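Local coordinates for protein prepilin (Salmonella typhi, PDB 3FHV) that is the type IVb pilin PilS, the pilus subunit, here without its N-terminal segment, and interacts with the cystic fibrosis transmembrane conductance regulator (CFTR), at the interface of chains A and B. Numbering follows the deposited sequence. Chains: chain A/B, Prepilin.

The interface of chains A and B. Residues chain A 12, 16, 19-20, 48; chain B 54-56, 63.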
ATOM      1  N   THR A  12       7.057  -4.437   5.977  1.00  8.44           N
ATOM      2  CA  THR A  12       6.212  -3.462   5.312  1.00  7.82           C
ATOM      3  C   THR A  12       4.934  -4.118   4.787  1.00  6.87           C
ATOM      4  O   THR A  12       3.860  -3.505   4.801  1.00  6.94           O
ATOM      5  CB  THR A  12       6.968  -2.799   4.142  1.00  8.64           C
ATOM      6  OG1 THR A  12       8.137  -2.151   4.659  1.00 10.70           O
ATOM      7  CG2 THR A  12       6.081  -1.760   3.431  1.00  5.26           C
ATOM      8  N   THR A  16       1.273  -2.842   6.005  1.00  8.34           N
ATOM      9  CA  THR A  16       0.328  -2.297   5.040  1.00  7.84           C
ATOM     10  C   THR A  16      -0.925  -3.162   4.926  1.00  7.81           C
ATOM     11  O   THR A  16      -2.025  -2.633   4.775  1.00  7.98           O
ATOM     12  CB  THR A  16       0.976  -2.110   3.634  1.00  6.35           C
ATOM     13  OG1 THR A  16       1.605  -3.323   3.212  1.00  6.57           O
ATOM     14  CG2 THR A  16       2.016  -0.999   3.665  1.00  6.17           C
ATOM     15  N   THR A  19      -3.069  -2.168   7.709  1.00  7.16           N
ATOM     16  CA  THR A  19      -3.689  -0.878   7.439  1.00  9.05           C
ATOM     17  C   THR A  19      -4.844  -1.018   6.441  1.00  8.18           C
ATOM     18  O   THR A  19      -5.918  -0.443   6.645  1.00  7.55           O
ATOM     19  CB  THR A  19      -2.643   0.127   6.906  1.00  9.79           C
ATOM     20  OG1 THR A  19      -1.717   0.434   7.958  1.00 10.76           O
ATOM     21  CG2 THR A  19      -3.324   1.417   6.426  1.00 12.67           C
ATOM     22  N   ASN A  20      -4.629  -1.793   5.379  1.00  8.24           N
ATOM     23  CA  ASN A  20      -5.663  -2.015   4.377  1.00  9.10           C
ATOM     24  C   ASN A  20      -6.861  -2.738   4.978  1.00  9.83           C
ATOM     25  O   ASN A  20      -8.007  -2.420   4.673  1.00 10.16           O
ATOM     26  CB  ASN A  20      -5.120  -2.828   3.202  1.00  8.56           C
ATOM     27  CG  ASN A  20      -4.085  -2.067   2.402  1.00  8.21           C
ATOM     28  OD1 ASN A  20      -4.125  -0.841   2.335  1.00  7.72           O
ATOM     29  ND2 ASN A  20      -3.167  -2.788   1.779  1.00  8.70           N
ATOM     30  N   ALA A  48      -5.266  -5.473  -1.596  1.00 12.29           N
ATOM     31  CA  ALA A  48      -4.610  -5.100  -0.342  1.00 11.76           C
ATOM     32  C   ALA A  48      -3.339  -5.898  -0.038  1.00 10.93           C
ATOM     33  O   ALA A  48      -2.708  -5.681   0.994  1.00 12.93           O
ATOM     34  CB  ALA A  48      -5.593  -5.248   0.813  1.00 11.94           C
TER
ATOM     35  N   VAL B  54      -2.109   0.508   0.164  1.00  7.99           N
ATOM     36  CA  VAL B  54      -0.664   0.503   0.239  1.00  8.81           C
ATOM     37  C   VAL B  54      -0.125  -0.923   0.341  1.00  9.70           C
ATOM     38  O   VAL B  54      -0.856  -1.852   0.696  1.00 11.01           O
ATOM     39  CB  VAL B  54      -0.197   1.326   1.461  1.00  9.23           C
ATOM     40  CG1 VAL B  54      -0.433   2.823   1.197  1.00  8.72           C
ATOM     41  CG2 VAL B  54      -0.988   0.907   2.709  1.00  9.00           C
ATOM     42  N   SER B  55       1.146  -1.103   0.002  1.00  9.07           N
ATOM     43  CA  SER B  55       1.765  -2.413   0.108  1.00  9.17           C
ATOM     44  C   SER B  55       3.274  -2.259   0.256  1.00  8.73           C
ATOM     45  O   SER B  55       3.760  -1.165   0.528  1.00  9.30           O
ATOM     46  CB  SER B  55       1.426  -3.282  -1.106  1.00 11.00           C
ATOM     47  OG  SER B  55       1.570  -4.656  -0.767  1.00 11.12           O
ATOM     48  N   GLY B  56       4.007  -3.358   0.102  1.00  9.19           N
ATOM     49  CA  GLY B  56       5.450  -3.315   0.241  1.00  7.46           C
ATOM     50  C   GLY B  56       6.186  -3.693  -1.033  1.00  8.82           C
ATOM     51  O   GLY B  56       5.786  -4.602  -1.757  1.00  9.46           O
ATOM     52  N   ALA B  63       7.305   1.146   1.336  1.00  8.38           N
ATOM     53  CA  ALA B  63       5.863   1.023   1.160  1.00  8.45           C
ATOM     54  C   ALA B  63       5.501   1.590  -0.209  1.00  8.68           C
ATOM     55  O   ALA B  63       6.096   2.571  -0.658  1.00  9.02           O
ATOM     56  CB  ALA B  63       5.119   1.785   2.265  1.00  8.70           C
TER
HETATM   57  O   HOH W   1       0.013  -5.219   1.700  1.00  9.32           O
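The flat carboxamide of A:Asn20 meets the backbone of B:Val54 at its edge. Over one face lies A:Thr16 O, almost above CG, with B:Val54 CG2 on the same side toward OD1; the methyl CB of A:Ala48 lies on the opposite side, near ND2. ND2 of A:Asn20 donates to B:Val54 O at 2.7 Å, an acceptor lying close to the amide plane, and its OD1 receives B:Val54 N on a lone pair over a longer 3.3 Å. One amide thus pairs with both backbone polar groups of B:Val54. The other hydrogen of ND2 goes to A:Ala48 O at 3.0 Å, a bond within chain A that should fix the flip of the amide and present ND2 to chain B. Beside this pair, A:Thr16 lies against strand 53-56 of chain B: the two side chains cross obliquely, with CG2 of A:Thr16 3.7 Å from CG2 of B:Val54, while CB rests on the backbone at B:Ser55. With chi1 at 52°, OG1 of A:Thr16 turns back to its own helix, 8-25, and donates to A:Thr12 O. One turn earlier, A:Thr12 CG2 sits over the gap between the alpha carbons (CA) of B:Gly56 and B:Ala63, 3.6 Å from each. Whether this pairing occurs in the pilus, the structure alone does not show. A water bridges the chains, 2.9 Å from A:Thr16 OG1, also bonded to A:Ala48 O and, at 3.0 Å, to the hydroxyl OG of B:Ser55.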